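PDB 4DCI: YlqD protein from Synechococcus sp. WH 8102, which is of unknown function but folds into a small beta-sheet domain carrying a long antiparallel helical hairpin, and assembles with further copies of itself. Local coordinates for residues Ile16-Lys27 / Leu106-Leu117; Thr54-Gln62 / Val71-Gln79. All blocks are in the same frame, centred on the assembly; numbering follows the deposited sequence.

Contact 1 of 2, residues Ile16-Lys27 / Leu106-Leu117; sequences ITVRAVVTPTWK and LEMDQIVEQGQL
Trp26 and Val22 turn their side chains onto Leu106-Leu117 from the start of the first long helix and the loop before it. With CG anti to the backbone N (chi1 -178°), the indole is laid over Ala20, whose CB sits against one face toward the rim, and Gln114 reaches the edge, where Trp26 NE1 makes a weak bond to Gln114 OE1. At the six-membered end of the indole, Leu106 CD1 meets the ring edge, 3.8 Å from Trp26 CZ3. Val22 divides its branches, CG2 lying 3.6 Å from Val112 CG2 while Val22 CG1 touches CE of selenomethionine Met108, the two side chains crossing at about a right angle. The Met108 chain, bent at chi2 and chi3, curls back so that SE rests 3.6 Å from Pro24 CD and CE touches Lys27 CE. Lys27 NZ bonds Leu106 O at 3.0 Å, tilted 25° from the carbonyl plane, and also holds Arg104 O weakly. Beneath these side chains runs an antiparallel strand pair. Ala20 and Val112 form a hydrogen-bonded pair, Ala20 N to Val112 O 2.7 Å, and a beta bulge at Gln114-Gly115 shifts the register before Thr17 faces Gln116. A type II turn, Glu107-Gln110, leads into the second strand; Asp109 N bonds Val22 O at 2.9 Å, and the Asp109 carboxylate forms a salt bridge with Arg140. Thr23 OG1 caps the helix by accepting from Trp26 N and also bonds Asp141. Strand 10-21 is flanked by 111-123 and, in parallel, by 136-140, while Val18 and Leu117 pack on Leu129 and Met133, respectively, of the second subunit.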
loop_
_atom_site.group_PDB
_atom_site.type_symbol
_atom_site.label_atom_id
_atom_site.label_comp_id
_atom_site.label_asym_id
_atom_site.label_seq_id
_atom_site.Cartn_x
_atom_site.Cartn_y
_atom_site.Cartn_z
ATOM N N ILE B 16 -12.605 17.176 4.244
ATOM C CA ILE B 16 -13.142 18.226 5.109
ATOM C C ILE B 16 -12.075 18.573 6.140
ATOM O O ILE B 16 -11.414 17.688 6.685
ATOM C CB ILE B 16 -14.448 17.791 5.821
ATOM C CG1 ILE B 16 -15.580 17.575 4.817
ATOM C CG2 ILE B 16 -14.910 18.815 6.845
ATOM C CD1 ILE B 16 -15.767 18.695 3.812
ATOM N N THR B 17 -11.894 19.862 6.395
ATOM C CA THR B 17 -10.923 20.293 7.382
ATOM C C THR B 17 -11.598 20.448 8.733
ATOM O O THR B 17 -12.669 21.038 8.838
ATOM C CB THR B 17 -10.254 21.606 6.952
ATOM O OG1 THR B 17 -9.529 21.382 5.738
ATOM C CG2 THR B 17 -9.300 22.115 8.028
ATOM N N VAL B 18 -10.977 19.896 9.763
ATOM C CA VAL B 18 -11.478 20.063 11.118
ATOM C C VAL B 18 -10.631 21.123 11.811
ATOM O O VAL B 18 -9.412 20.986 11.905
ATOM C CB VAL B 18 -11.424 18.739 11.914
ATOM C CG1 VAL B 18 -12.305 18.817 13.152
ATOM C CG2 VAL B 18 -11.869 17.583 11.040
ATOM N N ARG B 19 -11.273 22.193 12.262
ATOM C CA ARG B 19 -10.606 23.193 13.095
ATOM C C ARG B 19 -11.139 23.091 14.528
ATOM O O ARG B 19 -12.324 22.837 14.726
ATOM C CB ARG B 19 -10.838 24.603 12.537
ATOM C CG ARG B 19 -10.197 24.852 11.181
ATOM C CD ARG B 19 -10.676 26.152 10.558
ATOM N NE ARG B 19 -10.395 26.178 9.123
ATOM C CZ ARG B 19 -11.046 26.921 8.226
ATOM N NH1 ARG B 19 -12.045 27.720 8.591
ATOM N NH2 ARG B 19 -10.708 26.856 6.944
ATOM N N ALA B 20 -10.277 23.276 15.526
ATOM C CA ALA B 20 -10.715 23.227 16.929
ATOM C C ALA B 20 -10.645 24.579 17.610
ATOM O O ALA B 20 -9.694 25.346 17.423
ATOM C CB ALA B 20 -9.914 22.206 17.722
ATOM N N VAL B 21 -11.672 24.868 18.393
ATOM C CA VAL B 21 -11.657 26.018 19.281
ATOM C C VAL B 21 -10.764 25.636 20.456
ATOM O O VAL B 21 -10.892 24.529 21.009
ATOM C CB VAL B 21 -13.075 26.375 19.779
ATOM C CG1 VAL B 21 -13.043 27.587 20.696
ATOM C CG2 VAL B 21 -13.996 26.667 18.611
ATOM N N VAL B 22 -9.846 26.525 20.826
ATOM C CA VAL B 22 -8.960 26.225 21.948
ATOM C C VAL B 22 -9.717 26.275 23.283
ATOM O O VAL B 22 -10.209 27.331 23.709
ATOM C CB VAL B 22 -7.693 27.108 21.985
ATOM C CG1 VAL B 22 -6.807 26.693 23.156
ATOM C CG2 VAL B 22 -6.910 26.990 20.683
ATOM N N THR B 23 -9.827 25.102 23.903
ATOM C CA THR B 23 -10.403 24.951 25.231
ATOM C C THR B 23 -9.343 24.312 26.105
ATOM O O THR B 23 -8.390 23.728 25.588
ATOM C CB THR B 23 -11.620 24.008 25.244
ATOM O OG1 THR B 23 -11.191 22.661 25.008
ATOM C CG2 THR B 23 -12.658 24.418 24.210
ATOM N N PRO B 24 -9.508 24.397 27.434
ATOM C CA PRO B 24 -8.534 23.754 28.305
ATOM C C PRO B 24 -8.524 22.236 28.106
ATOM O O PRO B 24 -7.452 21.646 28.004
ATOM C CB PRO B 24 -9.023 24.120 29.712
ATOM C CG PRO B 24 -9.898 25.317 29.523
ATOM C CD PRO B 24 -10.568 25.068 28.207
ATOM N N THR B 25 -9.698 21.614 28.024
ATOM C CA THR B 25 -9.774 20.178 27.769
ATOM C C THR B 25 -8.957 19.845 26.539
ATOM O O THR B 25 -8.228 18.859 26.517
ATOM C CB THR B 25 -11.220 19.699 27.550
ATOM O OG1 THR B 25 -11.933 19.742 28.791
ATOM C CG2 THR B 25 -11.247 18.270 27.020
ATOM N N TRP B 26 -9.062 20.693 25.525
ATOM C CA TRP B 26 -8.404 20.428 24.260
ATOM C C TRP B 26 -6.911 20.517 24.360
ATOM O O TRP B 26 -6.204 19.661 23.828
ATOM C CB TRP B 26 -8.932 21.356 23.177
ATOM C CG TRP B 26 -8.306 21.086 21.837
ATOM C CD1 TRP B 26 -8.721 20.174 20.869
ATOM C CD2 TRP B 26 -7.106 21.718 21.279
ATOM N NE1 TRP B 26 -7.889 20.207 19.779
ATOM C CE2 TRP B 26 -6.898 21.110 19.961
ATOM C CE3 TRP B 26 -6.219 22.693 21.719
ATOM C CZ2 TRP B 26 -5.846 21.481 19.139
ATOM C CZ3 TRP B 26 -5.159 23.058 20.879
ATOM C CH2 TRP B 26 -4.979 22.465 19.621
ATOM N N LYS B 27 -6.423 21.549 25.048
ATOM C CA LYS B 27 -4.985 21.763 25.223
ATOM C C LYS B 27 -4.284 20.574 25.901
ATOM O O LYS B 27 -3.235 20.141 25.435
ATOM C CB LYS B 27 -4.714 23.073 25.973
ATOM C CG LYS B 27 -3.239 23.440 26.049
ATOM C CD LYS B 27 -2.926 24.378 27.210
ATOM C CE LYS B 27 -3.139 25.839 26.839
ATOM N NZ LYS B 27 -2.326 26.266 25.665
ATOM N N LEU B 106 -0.640 28.684 22.881
ATOM C CA LEU B 106 -2.004 29.010 22.431
ATOM C C LEU B 106 -2.904 29.534 23.547
ATOM O O LEU B 106 -2.841 29.060 24.685
ATOM C CB LEU B 106 -2.684 27.799 21.788
ATOM C CG LEU B 106 -2.311 27.358 20.371
ATOM C CD1 LEU B 106 -3.119 26.120 20.007
ATOM C CD2 LEU B 106 -2.531 28.465 19.347
ATOM N N GLU B 107 -3.757 30.497 23.194
ATOM C CA GLU B 107 -4.722 31.085 24.123
ATOM C C GLU B 107 -6.111 30.496 23.913
ATOM O O GLU B 107 -6.430 30.019 22.822
ATOM C CB GLU B 107 -4.770 32.604 23.952
ATOM C CG GLU B 107 -3.550 33.331 24.498
ATOM C CD GLU B 107 -3.201 34.577 23.700
ATOM O OE1 GLU B 107 -3.523 34.632 22.490
ATOM O OE2 GLU B 107 -2.593 35.500 24.281
HETATM N N MSE B 108 -6.927 30.528 24.966
HETATM C CA MSE B 108 -8.319 30.085 24.893
HETATM C C MSE B 108 -9.077 30.830 23.798
HETATM O O MSE B 108 -8.810 32.010 23.532
HETATM C CB MSE B 108 -9.032 30.293 26.234
HETATM C CG MSE B 108 -8.437 29.549 27.421
HETATM SE SE MSE B 108 -8.259 27.635 27.132
HETATM C CE MSE B 108 -6.357 27.565 26.753
ATOM N N ASP B 109 -10.009 30.126 23.161
ATOM C CA ASP B 109 -10.878 30.702 22.123
ATOM C C ASP B 109 -10.186 31.045 20.792
ATOM O O ASP B 109 -10.821 31.574 19.874
ATOM C CB ASP B 109 -11.663 31.904 22.667
ATOM C CG ASP B 109 -12.609 31.523 23.788
ATOM O OD1 ASP B 109 -13.128 30.386 23.775
ATOM O OD2 ASP B 109 -12.838 32.362 24.684
ATOM N N GLN B 110 -8.897 30.742 20.687
ATOM C CA GLN B 110 -8.233 30.744 19.393
ATOM C C GLN B 110 -8.712 29.534 18.593
ATOM O O GLN B 110 -9.226 28.561 19.161
ATOM C CB GLN B 110 -6.730 30.661 19.574
ATOM C CG GLN B 110 -6.014 31.992 19.597
ATOM C CD GLN B 110 -4.514 31.803 19.619
ATOM O OE1 GLN B 110 -3.922 31.562 20.671
ATOM N NE2 GLN B 110 -3.890 31.896 18.450
ATOM N N ILE B 111 -8.540 29.590 17.278
ATOM C CA ILE B 111 -8.996 28.503 16.415
ATOM C C ILE B 111 -7.844 27.880 15.640
ATOM O O ILE B 111 -7.072 28.586 14.993
ATOM C CB ILE B 111 -10.112 28.970 15.463
ATOM C CG1 ILE B 111 -11.392 29.228 16.265
ATOM C CG2 ILE B 111 -10.352 27.934 14.372
ATOM C CD1 ILE B 111 -12.509 29.894 15.490
ATOM N N VAL B 112 -7.740 26.553 15.707
ATOM C CA VAL B 112 -6.584 25.835 15.170
ATOM C C VAL B 112 -6.966 24.731 14.190
ATOM O O VAL B 112 -7.992 24.071 14.346
ATOM C CB VAL B 112 -5.756 25.194 16.302
ATOM C CG1 VAL B 112 -4.392 24.756 15.793
ATOM C CG2 VAL B 112 -5.573 26.172 17.434
ATOM N N GLU B 113 -6.113 24.531 13.188
ATOM C CA GLU B 113 -6.171 23.353 12.336
ATOM C C GLU B 113 -6.064 22.087 13.177
ATOM O O GLU B 113 -5.358 22.069 14.188
ATOM C CB GLU B 113 -5.008 23.382 11.360
ATOM C CG GLU B 113 -5.286 22.652 10.067
ATOM C CD GLU B 113 -5.997 23.531 9.062
ATOM O OE1 GLU B 113 -6.788 24.419 9.471
ATOM O OE2 GLU B 113 -5.752 23.331 7.854
ATOM N N GLN B 114 -6.752 21.031 12.755
ATOM C CA GLN B 114 -6.715 19.759 13.468
ATOM C C GLN B 114 -7.150 18.635 12.537
ATOM O O GLN B 114 -8.171 17.981 12.770
ATOM C CB GLN B 114 -7.619 19.803 14.709
ATOM C CG GLN B 114 -7.317 18.751 15.774
ATOM C CD GLN B 114 -8.573 18.185 16.449
ATOM O OE1 GLN B 114 -9.406 18.924 16.984
ATOM N NE2 GLN B 114 -8.706 16.860 16.433
ATOM N N GLY B 115 -6.391 18.422 11.466
ATOM C CA GLY B 115 -6.626 17.282 10.575
ATOM C C GLY B 115 -7.813 17.361 9.628
ATOM O O GLY B 115 -8.488 18.390 9.537
ATOM N N GLN B 116 -8.060 16.244 8.939
ATOM C CA GLN B 116 -9.002 16.149 7.820
ATOM C C GLN B 116 -9.939 14.959 7.965
ATOM O O GLN B 116 -9.584 13.962 8.580
ATOM C CB GLN B 116 -8.227 15.938 6.526
ATOM C CG GLN B 116 -7.020 16.834 6.357
ATOM C CD GLN B 116 -7.355 18.078 5.577
ATOM O OE1 GLN B 116 -7.886 17.993 4.470
ATOM N NE2 GLN B 116 -7.041 19.243 6.142
ATOM N N LEU B 117 -11.122 15.049 7.366
ATOM C CA LEU B 117 -12.033 13.911 7.285
ATOM C C LEU B 117 -12.466 13.681 5.856
ATOM O O LEU B 117 -12.728 14.641 5.128
ATOM C CB LEU B 117 -13.266 14.168 8.123
ATOM C CG LEU B 117 -13.020 14.213 9.619
ATOM C CD1 LEU B 117 -14.213 14.857 10.296
ATOM C CD2 LEU B 117 -12.776 12.810 10.150
#

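Contact 2 of 2, residues Thr54-Gln62 / Val71-Gln79; sequences TVVDQVRRQ and VQEQVANIQ
Gln74 NE2 reaches Gln62 OE1 at 3.3 Å, a weak but fairly straight bond (166° at the hydrogen) between side chains arriving from opposite directions. Their amide planes are 34° apart. The same NE2 also has a weak bond to Arg70 O one turn back. Next to the amides, Val59 CG1 lies 3.7 Å from Gln74 OE1 and faces Val71 CG1 at 4.0 Å. An alanine in place of Gln62 would probably leave the Gln74 amide without its mate across the hairpin and freer to turn. The two helices run antiparallel, 172° between their directions and 9.8 Å apart at closest, within the predicted coiled coil and near the turn that joins its two arms. Farther from that turn, Val56 and Ile78 slide past each other, CG2 to CG2 at 3.6 Å, and Val55 CG1 meets Ile78 CD1. Arg60, bent at chi2, folds its guanidinium back over Val56 CG1 and brings NH1 to 3.8 Å from Val75 CG1. Other copies of the protein pack here too: Val55 touches Gln80 and Gln62 touches Ala76 of the second subunit, while Ala76 and Asn77 lie on Val55 of the third.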
loop_
_atom_site.group_PDB
_atom_site.type_symbol
_atom_site.label_atom_id
_atom_site.label_comp_id
_atom_site.label_asym_id
_atom_site.label_seq_id
_atom_site.Cartn_x
_atom_site.Cartn_y
_atom_site.Cartn_z
ATOM N N THR B 54 24.567 -4.290 18.057
ATOM C CA THR B 54 24.471 -5.747 18.139
ATOM C C THR B 54 24.643 -6.425 16.778
ATOM O O THR B 54 25.398 -7.391 16.660
ATOM C CB THR B 54 23.142 -6.185 18.787
ATOM O OG1 THR B 54 22.921 -5.421 19.979
ATOM C CG2 THR B 54 23.180 -7.664 19.148
ATOM N N VAL B 55 23.952 -5.909 15.761
ATOM C CA VAL B 55 24.044 -6.428 14.388
ATOM C C VAL B 55 25.467 -6.308 13.839
ATOM O O VAL B 55 25.935 -7.196 13.128
ATOM C CB VAL B 55 23.035 -5.732 13.441
ATOM C CG1 VAL B 55 23.291 -6.100 11.986
ATOM C CG2 VAL B 55 21.611 -6.099 13.820
ATOM N N VAL B 56 26.147 -5.216 14.183
ATOM C CA VAL B 56 27.551 -5.021 13.816
ATOM C C VAL B 56 28.449 -6.075 14.483
ATOM O O VAL B 56 29.380 -6.577 13.858
ATOM C CB VAL B 56 28.024 -3.569 14.105
ATOM C CG1 VAL B 56 29.540 -3.437 14.052
ATOM C CG2 VAL B 56 27.402 -2.604 13.111
ATOM N N ASP B 57 28.153 -6.433 15.730
ATOM C CA ASP B 57 28.940 -7.441 16.445
ATOM C C ASP B 57 28.830 -8.847 15.849
ATOM O O ASP B 57 29.795 -9.611 15.887
ATOM C CB ASP B 57 28.571 -7.461 17.926
ATOM C CG ASP B 57 29.076 -6.243 18.667
ATOM O OD1 ASP B 57 29.278 -5.188 18.031
ATOM O OD2 ASP B 57 29.271 -6.338 19.894
ATOM N N GLN B 58 27.656 -9.174 15.306
ATOM C CA GLN B 58 27.417 -10.461 14.646
ATOM C C GLN B 58 28.267 -10.597 13.390
ATOM O O GLN B 58 28.937 -11.608 13.189
ATOM C CB GLN B 58 25.942 -10.616 14.262
ATOM C CG GLN B 58 24.970 -10.737 15.424
ATOM C CD GLN B 58 23.530 -10.878 14.958
ATOM O OE1 GLN B 58 23.142 -11.906 14.404
ATOM N NE2 GLN B 58 22.731 -9.844 15.184
ATOM N N VAL B 59 28.224 -9.559 12.557
ATOM C CA VAL B 59 28.924 -9.519 11.272
ATOM C C VAL B 59 30.441 -9.638 11.438
ATOM O O VAL B 59 31.108 -10.282 10.628
ATOM C CB VAL B 59 28.532 -8.252 10.467
ATOM C CG1 VAL B 59 29.470 -8.012 9.293
ATOM C CG2 VAL B 59 27.099 -8.363 9.968
ATOM N N ARG B 60 30.975 -9.035 12.498
ATOM C CA ARG B 60 32.401 -9.125 12.814
ATOM C C ARG B 60 32.846 -10.576 13.011
ATOM O O ARG B 60 33.943 -10.954 12.601
ATOM C CB ARG B 60 32.729 -8.293 14.056
ATOM C CG ARG B 60 32.542 -6.792 13.879
ATOM C CD ARG B 60 33.853 -6.072 13.601
ATOM N NE ARG B 60 33.638 -4.727 13.064
ATOM C CZ ARG B 60 33.389 -3.644 13.796
ATOM N NH1 ARG B 60 33.214 -2.476 13.197
ATOM N NH2 ARG B 60 33.310 -3.720 15.120
ATOM N N ARG B 61 31.981 -11.383 13.622
ATOM C CA ARG B 61 32.245 -12.805 13.837
ATOM C C ARG B 61 32.133 -13.655 12.563
ATOM O O ARG B 61 31.633 -14.780 12.604
ATOM C CB ARG B 61 31.310 -13.356 14.916
ATOM C CG ARG B 61 31.911 -13.390 16.306
ATOM C CD ARG B 61 31.023 -14.187 17.242
ATOM N NE ARG B 61 31.784 -14.749 18.352
ATOM C CZ ARG B 61 32.018 -14.124 19.502
ATOM N NH1 ARG B 61 31.549 -12.900 19.714
ATOM N NH2 ARG B 61 32.725 -14.727 20.446
ATOM N N GLN B 62 32.595 -13.115 11.438
ATOM C CA GLN B 62 32.643 -13.858 10.179
ATOM C C GLN B 62 34.081 -14.165 9.795
ATOM O O GLN B 62 34.378 -15.242 9.276
ATOM C CB GLN B 62 31.990 -13.067 9.050
ATOM C CG GLN B 62 30.479 -13.181 8.972
ATOM C CD GLN B 62 29.896 -12.326 7.861
ATOM O OE1 GLN B 62 30.563 -12.035 6.868
ATOM N NE2 GLN B 62 28.645 -11.917 8.024
ATOM N N VAL B 71 33.414 -7.770 5.146
ATOM C CA VAL B 71 32.873 -7.394 6.446
ATOM C C VAL B 71 32.772 -5.882 6.566
ATOM O O VAL B 71 31.698 -5.341 6.835
ATOM C CB VAL B 71 33.752 -7.950 7.591
ATOM C CG1 VAL B 71 33.418 -7.283 8.926
ATOM C CG2 VAL B 71 33.608 -9.466 7.672
ATOM N N GLN B 72 33.897 -5.211 6.348
ATOM C CA GLN B 72 33.972 -3.772 6.501
ATOM C C GLN B 72 32.915 -3.013 5.709
ATOM O O GLN B 72 32.428 -1.984 6.165
ATOM C CB GLN B 72 35.375 -3.264 6.178
ATOM C CG GLN B 72 36.306 -3.296 7.381
ATOM C CD GLN B 72 35.762 -2.500 8.562
ATOM O OE1 GLN B 72 35.283 -1.371 8.405
ATOM N NE2 GLN B 72 35.830 -3.090 9.751
ATOM N N GLU B 73 32.547 -3.531 4.540
ATOM C CA GLU B 73 31.523 -2.891 3.714
ATOM C C GLU B 73 30.125 -3.074 4.319
ATOM O O GLU B 73 29.304 -2.152 4.295
ATOM C CB GLU B 73 31.599 -3.381 2.252
ATOM C CG GLU B 73 30.516 -4.358 1.801
ATOM C CD GLU B 73 29.628 -3.802 0.695
ATOM O OE1 GLU B 73 30.096 -3.713 -0.458
ATOM O OE2 GLU B 73 28.455 -3.480 0.964
ATOM N N GLN B 74 29.868 -4.260 4.870
ATOM C CA GLN B 74 28.593 -4.533 5.524
ATOM C C GLN B 74 28.402 -3.569 6.687
ATOM O O GLN B 74 27.356 -2.932 6.805
ATOM C CB GLN B 74 28.530 -5.966 6.041
ATOM C CG GLN B 74 28.580 -7.050 4.984
ATOM C CD GLN B 74 28.608 -8.430 5.609
ATOM O OE1 GLN B 74 27.615 -8.883 6.177
ATOM N NE2 GLN B 74 29.755 -9.104 5.518
ATOM N N VAL B 75 29.426 -3.461 7.532
ATOM C CA VAL B 75 29.420 -2.531 8.658
ATOM C C VAL B 75 29.084 -1.119 8.162
ATOM O O VAL B 75 28.135 -0.493 8.646
ATOM C CB VAL B 75 30.764 -2.571 9.429
ATOM C CG1 VAL B 75 30.829 -1.477 10.479
ATOM C CG2 VAL B 75 30.960 -3.928 10.087
ATOM N N ALA B 76 29.833 -0.639 7.170
ATOM C CA ALA B 76 29.572 0.676 6.585
ATOM C C ALA B 76 28.110 0.814 6.176
ATOM O O ALA B 76 27.496 1.842 6.449
ATOM C CB ALA B 76 30.490 0.945 5.402
ATOM N N ASN B 77 27.560 -0.227 5.545
ATOM C CA ASN B 77 26.141 -0.260 5.182
ATOM C C ASN B 77 25.210 -0.203 6.392
ATOM O O ASN B 77 24.235 0.561 6.390
ATOM C CB ASN B 77 25.814 -1.493 4.339
ATOM C CG ASN B 77 26.338 -1.391 2.925
ATOM O OD1 ASN B 77 26.247 -0.346 2.284
ATOM N ND2 ASN B 77 26.881 -2.488 2.426
ATOM N N ILE B 78 25.505 -1.009 7.415
ATOM C CA ILE B 78 24.759 -0.964 8.671
ATOM C C ILE B 78 24.717 0.480 9.172
ATOM O O ILE B 78 23.646 1.069 9.319
ATOM C CB ILE B 78 25.391 -1.857 9.774
ATOM C CG1 ILE B 78 25.541 -3.318 9.322
ATOM C CG2 ILE B 78 24.599 -1.755 11.075
ATOM C CD1 ILE B 78 24.266 -3.992 8.855
ATOM N N GLN B 79 25.897 1.042 9.410
ATOM C CA GLN B 79 26.026 2.379 9.965
ATOM C C GLN B 79 25.350 3.432 9.090
ATOM O O GLN B 79 24.680 4.325 9.606
ATOM C CB GLN B 79 27.498 2.720 10.182
ATOM C CG GLN B 79 28.226 1.757 11.107
ATOM C CD GLN B 79 29.740 1.902 11.038
ATOM O OE1 GLN B 79 30.301 2.288 10.006
ATOM N NE2 GLN B 79 30.412 1.577 12.139
#

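In the fold
Contact 1 lies where the sheet meets the helical hairpin and contact 2 near the hairpin's far end, on opposite sides of the chain's centre, with their own centres about 48 Å apart and nearest atoms about 34 Å. Helix 24-60 links them: it starts in contact 1 and reaches contact 2 near its far end. After the turn, helix 69-104 runs back from contact 2 to the segment that leads into strand 111-123. The order along the chain is therefore 16-27, 54-62, 71-79, 106-117, with contact 2 lying wholly within the excursion that contact 1 closes. The sheet joins the roots of the hairpin, its arms pair near the turn, and both regions touch the second subunit.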